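Local coordinates for protein complement component 1, q subcomponent, A chain (Danio rerio, PDB 5HBA) that probably serves as the A-chain subunit of C1q, the recognition molecule of the classical complement pathway, here represented by its globular C1q domain, at residues A16-V22 with W105-A110. Numbering follows the deposited sequence.
Sequences AQYKQPV and WIEPFA
Pro21 lays its ring, with its polarised C-H groups, over one face of the Trp105 indole, CG 3.9 Å from the five-membered-ring centroid (CH-pi). Segment 16-22 makes a type II turn, Gln17 to Gln20, Lys19 taking the left-handed region (phi/psi 60/30) less favoured by non-glycine residues, and runs antiparallel to strand 103-109, Tyr18 facing Phe109 and Pro21 facing Glu107. Two backbone hydrogen bonds fix this register: Lys19 N to Pro108 O (2.8 Å) and Val22 N to Ile106 O (2.7 Å). Pro108 has no amide hydrogen to turn to the loop; its compact, puckered ring packs CD 3.4 Å from Gln20 O and 3.7 Å from Val22 CG2. Compact, apolar Val22 suits the interior, CG2 3.6 Å from Ile106 CG1. The O of water 1 accepts from Ile106 N (3.1 Å) and lies 3.0 Å from Val22 O. The loop thus bridges the C1q jelly roll's two sheets: Ala16 and Val22 meet strand 120-133 at Lys120 and Leu122; strand 103-109 pairs with strand 62-68 in the other.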
ATOM      1  N   ALA A  16     -20.674   5.291  -6.212  1.00 21.97           N
ATOM      2  CA  ALA A  16     -19.718   4.967  -7.268  1.00 22.94           C
ATOM      3  C   ALA A  16     -20.227   3.753  -8.042  1.00 25.33           C
ATOM      4  O   ALA A  16     -20.311   2.656  -7.495  1.00 25.32           O
ATOM      5  CB  ALA A  16     -18.334   4.682  -6.668  1.00 24.45           C
ATOM      6  N   GLN A  17     -20.556   3.964  -9.313  1.00 23.63           N
ATOM      7  CA  GLN A  17     -21.113   2.934 -10.185  1.00 26.06           C
ATOM      8  C   GLN A  17     -20.232   1.694 -10.270  1.00 26.39           C
ATOM      9  O   GLN A  17     -19.004   1.806 -10.306  1.00 20.16           O
ATOM     10  CB  GLN A  17     -21.271   3.500 -11.589  1.00 23.28           C
ATOM     11  CG  GLN A  17     -22.330   4.577 -11.713  1.00 34.47           C
ATOM     12  CD  GLN A  17     -23.728   4.011 -11.594  1.00 39.32           C
ATOM     13  OE1 GLN A  17     -24.073   3.024 -12.255  1.00 41.53           O
ATOM     14  NE2 GLN A  17     -24.540   4.624 -10.743  1.00 44.17           N
ATOM     15  N   TYR A  18     -20.859   0.521 -10.315  1.00 25.21           N
ATOM     16  CA  TYR A  18     -20.130  -0.716 -10.562  1.00 26.28           C
ATOM     17  C   TYR A  18     -19.644  -0.769 -12.011  1.00 26.76           C
ATOM     18  O   TYR A  18     -20.321  -0.280 -12.932  1.00 24.83           O
ATOM     19  CB  TYR A  18     -21.007  -1.933 -10.277  1.00 23.82           C
ATOM     20  CG  TYR A  18     -21.276  -2.184  -8.803  1.00 29.31           C
ATOM     21  CD1 TYR A  18     -20.224  -2.373  -7.905  1.00 28.88           C
ATOM     22  CD2 TYR A  18     -22.576  -2.270  -8.316  1.00 26.53           C
ATOM     23  CE1 TYR A  18     -20.465  -2.627  -6.550  1.00 27.93           C
ATOM     24  CE2 TYR A  18     -22.827  -2.526  -6.962  1.00 29.10           C
ATOM     25  CZ  TYR A  18     -21.764  -2.698  -6.093  1.00 29.11           C
ATOM     26  OH  TYR A  18     -22.005  -2.940  -4.765  1.00 38.27           O
ATOM     27  N   LYS A  19     -18.455  -1.333 -12.188  1.00 22.91           N
ATOM     28  CA  LYS A  19     -17.873  -1.598 -13.504  1.00 25.83           C
ATOM     29  C   LYS A  19     -17.675  -0.347 -14.362  1.00 25.81           C
ATOM     30  O   LYS A  19     -17.737  -0.405 -15.587  1.00 27.24           O
ATOM     31  CB  LYS A  19     -18.676  -2.678 -14.250  1.00 27.44           C
ATOM     32  CG  LYS A  19     -18.909  -3.940 -13.424  1.00 28.89           C
ATOM     33  CD  LYS A  19     -19.745  -4.976 -14.190  1.00 39.10           C
ATOM     34  CE  LYS A  19     -18.986  -5.568 -15.380  1.00 43.53           C
ATOM     35  NZ  LYS A  19     -17.806  -6.380 -14.956  1.00 35.50           N
ATOM     36  N   GLN A  20     -17.440   0.784 -13.700  1.00 26.54           N
ATOM     37  CA  GLN A  20     -17.019   2.018 -14.351  1.00 23.29           C
ATOM     38  C   GLN A  20     -15.857   2.557 -13.541  1.00 23.82           C
ATOM     39  O   GLN A  20     -15.759   2.273 -12.336  1.00 20.74           O
ATOM     40  CB  GLN A  20     -18.156   3.054 -14.345  1.00 27.75           C
ATOM     41  CG  GLN A  20     -19.370   2.631 -15.160  1.00 32.34           C
ATOM     42  CD  GLN A  20     -20.399   3.745 -15.312  1.00 38.93           C
ATOM     43  OE1 GLN A  20     -20.398   4.722 -14.563  1.00 40.21           O
ATOM     44  NE2 GLN A  20     -21.281   3.601 -16.297  1.00 46.97           N
ATOM     45  N   PRO A  21     -14.980   3.347 -14.175  1.00 23.82           N
ATOM     46  CA  PRO A  21     -13.862   3.909 -13.408  1.00 23.47           C
ATOM     47  C   PRO A  21     -14.332   4.772 -12.241  1.00 24.14           C
ATOM     48  O   PRO A  21     -15.247   5.593 -12.388  1.00 23.83           O
ATOM     49  CB  PRO A  21     -13.120   4.765 -14.438  1.00 21.11           C
ATOM     50  CG  PRO A  21     -13.402   4.089 -15.744  1.00 25.62           C
ATOM     51  CD  PRO A  21     -14.799   3.510 -15.631  1.00 25.53           C
ATOM     52  N   VAL A  22     -13.713   4.577 -11.085  1.00 21.16           N
ATOM     53  CA  VAL A  22     -13.978   5.453  -9.945  1.00 19.79           C
ATOM     54  C   VAL A  22     -13.573   6.863 -10.318  1.00 22.19           C
ATOM     55  O   VAL A  22     -12.455   7.078 -10.823  1.00 21.21           O
ATOM     56  CB  VAL A  22     -13.166   5.038  -8.705  1.00 21.83           C
ATOM     57  CG1 VAL A  22     -13.440   6.014  -7.537  1.00 21.84           C
ATOM     58  CG2 VAL A  22     -13.494   3.606  -8.301  1.00 18.35           C
ATOM     59  N   TRP A 105      -6.779   2.663 -14.105  1.00 25.33           N
ATOM     60  CA  TRP A 105      -7.852   3.131 -13.241  1.00 24.29           C
ATOM     61  C   TRP A 105      -8.250   2.068 -12.231  1.00 23.99           C
ATOM     62  O   TRP A 105      -7.761   0.933 -12.280  1.00 25.94           O
ATOM     63  CB  TRP A 105      -9.058   3.576 -14.082  1.00 23.96           C
ATOM     64  CG  TRP A 105      -9.834   2.456 -14.772  1.00 24.32           C
ATOM     65  CD1 TRP A 105     -11.003   1.899 -14.337  1.00 25.78           C
ATOM     66  CD2 TRP A 105      -9.525   1.806 -16.022  1.00 23.11           C
ATOM     67  NE1 TRP A 105     -11.432   0.935 -15.224  1.00 27.74           N
ATOM     68  CE2 TRP A 105     -10.541   0.858 -16.273  1.00 25.61           C
ATOM     69  CE3 TRP A 105      -8.486   1.925 -16.957  1.00 24.76           C
ATOM     70  CZ2 TRP A 105     -10.559   0.037 -17.400  1.00 28.19           C
ATOM     71  CZ3 TRP A 105      -8.497   1.102 -18.082  1.00 29.04           C
ATOM     72  CH2 TRP A 105      -9.531   0.176 -18.295  1.00 29.27           C
ATOM     73  N   ILE A 106      -9.178   2.420 -11.377  1.00 21.02           N
ATOM     74  CA  ILE A 106      -9.874   1.513 -10.527  1.00 23.52           C
ATOM     75  C   ILE A 106     -11.343   1.582 -10.755  1.00 21.35           C
ATOM     76  O   ILE A 106     -11.897   2.546 -11.121  1.00 25.34           O
ATOM     77  CB  ILE A 106      -9.550   1.711  -9.049  1.00 21.87           C
ATOM     78  CG1 ILE A 106      -9.952   3.111  -8.562  1.00 18.33           C
ATOM     79  CG2 ILE A 106      -8.090   1.458  -8.821  1.00 20.91           C
ATOM     80  CD1 ILE A 106      -9.681   3.404  -7.109  1.00 21.26           C
ATOM     81  N   GLU A 107     -11.946   0.493 -10.439  1.00 20.10           N
ATOM     82  CA  GLU A 107     -13.282   0.041 -10.793  1.00 24.23           C
ATOM     83  C   GLU A 107     -13.843  -0.879  -9.702  1.00 22.05           C
ATOM     84  O   GLU A 107     -13.177  -1.834  -9.264  1.00 25.35           O
ATOM     85  CB  GLU A 107     -13.252  -0.603 -12.193  1.00 27.21           C
ATOM     86  CG  GLU A 107     -14.554  -1.066 -12.756  1.00 32.40           C
ATOM     87  CD  GLU A 107     -14.386  -1.637 -14.164  1.00 33.75           C
ATOM     88  OE1 GLU A 107     -13.233  -1.693 -14.659  1.00 35.68           O
ATOM     89  OE2 GLU A 107     -15.398  -2.039 -14.768  1.00 40.50           O
ATOM     90  N   PRO A 108     -14.971  -0.495  -9.152  1.00 22.77           N
ATOM     91  CA  PRO A 108     -15.643  -1.384  -8.205  1.00 22.11           C
ATOM     92  C   PRO A 108     -16.437  -2.455  -8.941  1.00 22.73           C
ATOM     93  O   PRO A 108     -16.851  -2.236 -10.089  1.00 22.88           O
ATOM     94  CB  PRO A 108     -16.612  -0.453  -7.457  1.00 23.04           C
ATOM     95  CG  PRO A 108     -16.303   0.956  -7.943  1.00 22.88           C
ATOM     96  CD  PRO A 108     -15.670   0.798  -9.290  1.00 23.03           C
ATOM     97  N   PHE A 109     -16.627  -3.600  -8.292  1.00 23.20           N
ATOM     98  CA  PHE A 109     -17.545  -4.632  -8.774  1.00 28.70           C
ATOM     99  C   PHE A 109     -18.235  -5.327  -7.596  1.00 27.14           C
ATOM    100  O   PHE A 109     -17.818  -5.171  -6.446  1.00 26.41           O
ATOM    101  CB  PHE A 109     -16.845  -5.630  -9.707  1.00 26.75           C
ATOM    102  CG  PHE A 109     -15.787  -6.485  -9.048  1.00 27.52           C
ATOM    103  CD1 PHE A 109     -14.516  -5.980  -8.793  1.00 25.87           C
ATOM    104  CD2 PHE A 109     -16.044  -7.827  -8.751  1.00 29.32           C
ATOM    105  CE1 PHE A 109     -13.534  -6.784  -8.210  1.00 26.28           C
ATOM    106  CE2 PHE A 109     -15.061  -8.646  -8.180  1.00 26.34           C
ATOM    107  CZ  PHE A 109     -13.808  -8.124  -7.905  1.00 27.50           C
ATOM    108  N   ALA A 110     -19.323  -6.038  -7.871  1.00 29.42           N
ATOM    109  CA  ALA A 110     -19.991  -6.813  -6.833  1.00 36.12           C
ATOM    110  C   ALA A 110     -19.441  -8.237  -6.868  1.00 34.92           C
ATOM    111  O   ALA A 110     -19.848  -9.058  -7.698  1.00 40.14           O
ATOM    112  CB  ALA A 110     -21.495  -6.807  -7.027  1.00 36.25           C
TER
HETATM  113  O   HOH W   1     -10.062   5.367 -11.293  1.00 21.93           O